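PDB 5AWE: putative acetoin utilization protein, acetoin dehydrogenase from Thermus thermophilus, which is of unknown function but joins a pair of CBS domains to an ACT domain, a make-up consistent with a role in sensing small ligands. Local coordinates for residues Val85-Ala97 with Leu109-Ile121. Residues are numbered along the deposited sequence; the frame is centred on the assembly and turned at random.
Sequences VVTVEADAPLEKA and LPVMEGERLVGII
The beta-alpha-beta unit of the second CBS domain closes here, where the short edge strand 88-89 lies parallel to strand 108-113 and pairs Val88 with Val111 and Glu89 with Met112. Val88 is gripped at both its polar backbone atoms: its O takes the N-H of Met112 (N to O 2.9 Å), while its N makes a weak bond to Pro110 O. One step on, Ala90 N reaches Met112 O at 2.7 Å, just as the chain enters the type I turn Glu89-Ala92 that leads toward helix 94-103. On the helix side of the sheet, Leu109 holds the apolar junction together. Its two methyls divide the work: CD1 meets Val86 CG2 at 3.4 Å, and CD2 reaches Val88 CG2 at 3.7 Å and also Ala97 CB, the side chains of Val88 and Leu109 crossing nearly at right angles. Shortening this leucine to an alanine is likely to open a gap between Val86, Val88 and Ala97 and leave the helix less firmly seated on the sheet. Farther along, CG of Leu94 stands anti to the backbone N (chi1 -175°), which carries CD2 to Ile121 CD1 at 3.6 Å; Val126 of helix 123-133 touches both residues. Across the sheet, Met112, a selenomethionine, lays CG against Thr87 CB at 3.7 Å, and Leu43 packs on both. Val118 and Gly119 together face Val111 in a classic beta bulge, and Val118 CG2 meets Ala90 CB. Strand, helix, hairpin and second helix in this order make the beta-alpha-beta-beta-alpha fold of a CBS domain.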
loop_
_atom_site.group_PDB
_atom_site.type_symbol
_atom_site.label_atom_id
_atom_site.label_comp_id
_atom_site.label_asym_id
_atom_site.label_seq_id
_atom_site.Cartn_x
_atom_site.Cartn_y
_atom_site.Cartn_z
ATOM N N VAL A 85 -30.343 -1.726 -4.989
ATOM C CA VAL A 85 -30.249 -1.826 -3.534
ATOM C C VAL A 85 -31.491 -2.495 -2.945
ATOM O O VAL A 85 -32.613 -2.148 -3.300
ATOM C CB VAL A 85 -30.098 -0.434 -2.885
ATOM C CG1 VAL A 85 -29.866 -0.586 -1.387
ATOM C CG2 VAL A 85 -28.955 0.332 -3.538
ATOM N N VAL A 86 -31.289 -3.451 -2.045
ATOM C CA VAL A 86 -32.415 -4.073 -1.358
ATOM C C VAL A 86 -32.781 -3.216 -0.150
ATOM O O VAL A 86 -31.923 -2.878 0.668
ATOM C CB VAL A 86 -32.077 -5.517 -0.878
ATOM C CG1 VAL A 86 -31.498 -6.337 -2.033
ATOM C CG2 VAL A 86 -31.105 -5.474 0.274
ATOM N N THR A 87 -34.060 -2.863 -0.043
ATOM C CA THR A 87 -34.522 -1.980 1.020
ATOM C C THR A 87 -35.777 -2.530 1.710
ATOM O O THR A 87 -36.380 -3.494 1.246
ATOM C CB THR A 87 -34.837 -0.600 0.457
ATOM O OG1 THR A 87 -35.946 -0.694 -0.446
ATOM C CG2 THR A 87 -33.633 -0.064 -0.295
ATOM N N VAL A 88 -36.143 -1.918 2.833
ATOM C CA VAL A 88 -37.423 -2.172 3.485
ATOM C C VAL A 88 -38.142 -0.864 3.770
ATOM O O VAL A 88 -37.505 0.175 3.980
ATOM C CB VAL A 88 -37.260 -2.901 4.838
ATOM C CG1 VAL A 88 -37.524 -4.377 4.671
ATOM C CG2 VAL A 88 -35.873 -2.660 5.392
ATOM N N GLU A 89 -39.468 -0.923 3.793
ATOM C CA GLU A 89 -40.275 0.242 4.131
ATOM C C GLU A 89 -40.254 0.449 5.639
ATOM O O GLU A 89 -40.259 -0.512 6.404
ATOM C CB GLU A 89 -41.716 0.044 3.658
ATOM C CG GLU A 89 -41.846 -0.833 2.419
ATOM C CD GLU A 89 -41.789 -2.321 2.748
ATOM O OE1 GLU A 89 -42.813 -2.864 3.217
ATOM O OE2 GLU A 89 -40.727 -2.948 2.538
ATOM N N ALA A 90 -40.219 1.705 6.064
ATOM C CA ALA A 90 -40.209 2.025 7.486
ATOM C C ALA A 90 -41.370 1.335 8.215
ATOM O O ALA A 90 -41.208 0.844 9.335
ATOM C CB ALA A 90 -40.296 3.540 7.672
ATOM N N ASP A 91 -42.530 1.290 7.568
ATOM C CA ASP A 91 -43.749 0.799 8.200
ATOM C C ASP A 91 -43.904 -0.701 8.065
ATOM O O ASP A 91 -44.953 -1.245 8.381
ATOM C CB ASP A 91 -44.980 1.477 7.592
ATOM C CG ASP A 91 -45.226 1.056 6.154
ATOM O OD1 ASP A 91 -45.202 -0.161 5.875
ATOM O OD2 ASP A 91 -45.447 1.941 5.301
ATOM N N ALA A 92 -42.869 -1.372 7.583
ATOM C CA ALA A 92 -42.927 -2.818 7.414
ATOM C C ALA A 92 -42.727 -3.532 8.743
ATOM O O ALA A 92 -42.176 -2.965 9.695
ATOM C CB ALA A 92 -41.868 -3.266 6.429
ATOM N N PRO A 93 -43.204 -4.784 8.842
ATOM C CA PRO A 93 -43.003 -5.482 10.114
ATOM C C PRO A 93 -41.511 -5.759 10.290
ATOM O O PRO A 93 -40.800 -6.020 9.318
ATOM C CB PRO A 93 -43.823 -6.766 9.971
ATOM C CG PRO A 93 -44.024 -6.938 8.501
ATOM C CD PRO A 93 -44.016 -5.566 7.894
ATOM N N LEU A 94 -41.039 -5.680 11.528
ATOM C CA LEU A 94 -39.642 -5.910 11.819
ATOM C C LEU A 94 -39.169 -7.189 11.112
ATOM O O LEU A 94 -38.091 -7.196 10.510
ATOM C CB LEU A 94 -39.445 -5.997 13.342
ATOM C CG LEU A 94 -38.032 -6.121 13.931
ATOM C CD1 LEU A 94 -37.543 -7.556 13.801
ATOM C CD2 LEU A 94 -37.078 -5.135 13.228
ATOM N N GLU A 95 -39.992 -8.240 11.151
ATOM C CA GLU A 95 -39.615 -9.563 10.627
ATOM C C GLU A 95 -39.242 -9.557 9.139
ATOM O O GLU A 95 -38.510 -10.436 8.670
ATOM C CB GLU A 95 -40.748 -10.587 10.845
ATOM C CG GLU A 95 -41.233 -10.721 12.284
ATOM C CD GLU A 95 -42.467 -9.873 12.568
ATOM O OE1 GLU A 95 -43.565 -10.446 12.665
ATOM O OE2 GLU A 95 -42.344 -8.634 12.698
ATOM N N LYS A 96 -39.740 -8.574 8.399
ATOM C CA LYS A 96 -39.440 -8.481 6.976
ATOM C C LYS A 96 -37.957 -8.173 6.776
ATOM O O LYS A 96 -37.309 -8.716 5.882
ATOM C CB LYS A 96 -40.286 -7.381 6.326
ATOM C CG LYS A 96 -40.543 -7.596 4.845
ATOM C CD LYS A 96 -41.102 -6.332 4.200
ATOM C CE LYS A 96 -41.805 -6.623 2.876
ATOM N NZ LYS A 96 -43.255 -6.914 3.077
ATOM N N ALA A 97 -37.421 -7.307 7.625
ATOM C CA ALA A 97 -36.018 -6.945 7.538
ATOM C C ALA A 97 -35.164 -8.185 7.763
ATOM O O ALA A 97 -34.235 -8.450 6.997
ATOM C CB ALA A 97 -35.679 -5.866 8.575
ATOM N N LEU A 109 -29.554 -2.646 5.916
ATOM C CA LEU A 109 -30.686 -2.430 5.028
ATOM C C LEU A 109 -31.158 -0.980 5.070
ATOM O O LEU A 109 -31.556 -0.473 6.122
ATOM C CB LEU A 109 -31.835 -3.340 5.462
ATOM C CG LEU A 109 -32.502 -4.326 4.501
ATOM C CD1 LEU A 109 -31.461 -5.056 3.663
ATOM C CD2 LEU A 109 -33.321 -5.317 5.335
ATOM N N PRO A 110 -31.100 -0.284 3.932
ATOM C CA PRO A 110 -31.563 1.105 3.946
ATOM C C PRO A 110 -33.071 1.090 4.220
ATOM O O PRO A 110 -33.786 0.226 3.710
ATOM C CB PRO A 110 -31.237 1.610 2.537
ATOM C CG PRO A 110 -30.141 0.703 2.060
ATOM C CD PRO A 110 -30.445 -0.640 2.665
ATOM N N VAL A 111 -33.553 2.024 5.030
ATOM C CA VAL A 111 -34.976 2.067 5.318
ATOM C C VAL A 111 -35.610 3.223 4.573
ATOM O O VAL A 111 -35.092 4.340 4.570
ATOM C CB VAL A 111 -35.259 2.215 6.834
ATOM C CG1 VAL A 111 -36.765 2.222 7.082
ATOM C CG2 VAL A 111 -34.598 1.071 7.602
HETATM N N MSE A 112 -36.734 2.937 3.934
HETATM C CA MSE A 112 -37.348 3.872 3.004
HETATM C C MSE A 112 -38.757 4.248 3.432
HETATM O O MSE A 112 -39.417 3.515 4.166
HETATM C CB MSE A 112 -37.404 3.254 1.603
HETATM C CG MSE A 112 -36.052 2.810 1.068
HETATM SE SE MSE A 112 -34.935 4.205 0.876
HETATM C CE MSE A 112 -35.800 5.138 -0.337
ATOM N N GLU A 113 -39.208 5.405 2.967
ATOM C CA GLU A 113 -40.633 5.661 2.809
ATOM C C GLU A 113 -40.907 5.882 1.323
ATOM O O GLU A 113 -40.718 6.978 0.787
ATOM C CB GLU A 113 -41.045 6.881 3.628
ATOM C CG GLU A 113 -40.953 6.646 5.125
ATOM C CD GLU A 113 -41.276 7.878 5.929
ATOM O OE1 GLU A 113 -41.772 8.857 5.333
ATOM O OE2 GLU A 113 -41.034 7.871 7.155
ATOM N N GLY A 114 -41.335 4.818 0.655
ATOM C CA GLY A 114 -41.402 4.855 -0.789
ATOM C C GLY A 114 -40.048 5.193 -1.381
ATOM O O GLY A 114 -39.108 4.400 -1.319
ATOM N N GLU A 115 -39.948 6.384 -1.956
ATOM C CA GLU A 115 -38.738 6.795 -2.647
ATOM C C GLU A 115 -37.775 7.518 -1.706
ATOM O O GLU A 115 -36.586 7.632 -2.000
ATOM C CB GLU A 115 -39.107 7.697 -3.828
ATOM C CG GLU A 115 -38.446 7.315 -5.152
ATOM C CD GLU A 115 -38.896 5.963 -5.693
ATOM O OE1 GLU A 115 -38.601 5.673 -6.877
ATOM O OE2 GLU A 115 -39.538 5.190 -4.945
ATOM N N ARG A 116 -38.283 7.997 -0.573
ATOM C CA ARG A 116 -37.446 8.722 0.384
ATOM C C ARG A 116 -36.668 7.816 1.350
ATOM O O ARG A 116 -37.105 6.707 1.662
ATOM C CB ARG A 116 -38.305 9.692 1.190
ATOM C CG ARG A 116 -37.495 10.652 2.029
ATOM C CD ARG A 116 -38.334 11.208 3.158
ATOM N NE ARG A 116 -38.394 12.669 3.141
ATOM C CZ ARG A 116 -37.406 13.463 3.538
ATOM N NH1 ARG A 116 -36.273 12.933 3.975
ATOM N NH2 ARG A 116 -37.562 14.781 3.521
ATOM N N LEU A 117 -35.522 8.301 1.827
ATOM C CA LEU A 117 -34.684 7.555 2.767
ATOM C C LEU A 117 -34.841 8.124 4.174
ATOM O O LEU A 117 -34.617 9.317 4.392
ATOM C CB LEU A 117 -33.210 7.632 2.340
ATOM C CG LEU A 117 -32.132 7.023 3.250
ATOM C CD1 LEU A 117 -32.297 5.512 3.313
ATOM C CD2 LEU A 117 -30.746 7.367 2.723
ATOM N N VAL A 118 -35.219 7.270 5.127
ATOM C CA VAL A 118 -35.496 7.720 6.488
ATOM C C VAL A 118 -34.563 7.138 7.547
ATOM O O VAL A 118 -34.461 7.669 8.655
ATOM C CB VAL A 118 -36.943 7.393 6.897
ATOM C CG1 VAL A 118 -37.918 8.136 5.990
ATOM C CG2 VAL A 118 -37.178 5.892 6.821
ATOM N N GLY A 119 -33.879 6.050 7.216
ATOM C CA GLY A 119 -32.925 5.490 8.153
ATOM C C GLY A 119 -32.261 4.207 7.690
ATOM O O GLY A 119 -32.293 3.847 6.509
ATOM N N ILE A 120 -31.649 3.507 8.635
ATOM C CA ILE A 120 -30.962 2.275 8.311
ATOM C C ILE A 120 -31.136 1.262 9.445
ATOM O O ILE A 120 -31.034 1.611 10.620
ATOM C CB ILE A 120 -29.471 2.575 8.048
ATOM C CG1 ILE A 120 -28.823 1.408 7.313
ATOM C CG2 ILE A 120 -28.754 2.871 9.354
ATOM C CD1 ILE A 120 -27.796 1.863 6.317
ATOM N N ILE A 121 -31.425 0.013 9.095
ATOM C CA ILE A 121 -31.601 -1.031 10.103
ATOM C C ILE A 121 -30.626 -2.186 9.869
ATOM O O ILE A 121 -30.467 -2.674 8.741
ATOM C CB ILE A 121 -33.062 -1.567 10.111
ATOM C CG1 ILE A 121 -33.242 -2.589 11.242
ATOM C CG2 ILE A 121 -33.400 -2.192 8.765
ATOM C CD1 ILE A 121 -34.702 -2.975 11.518
#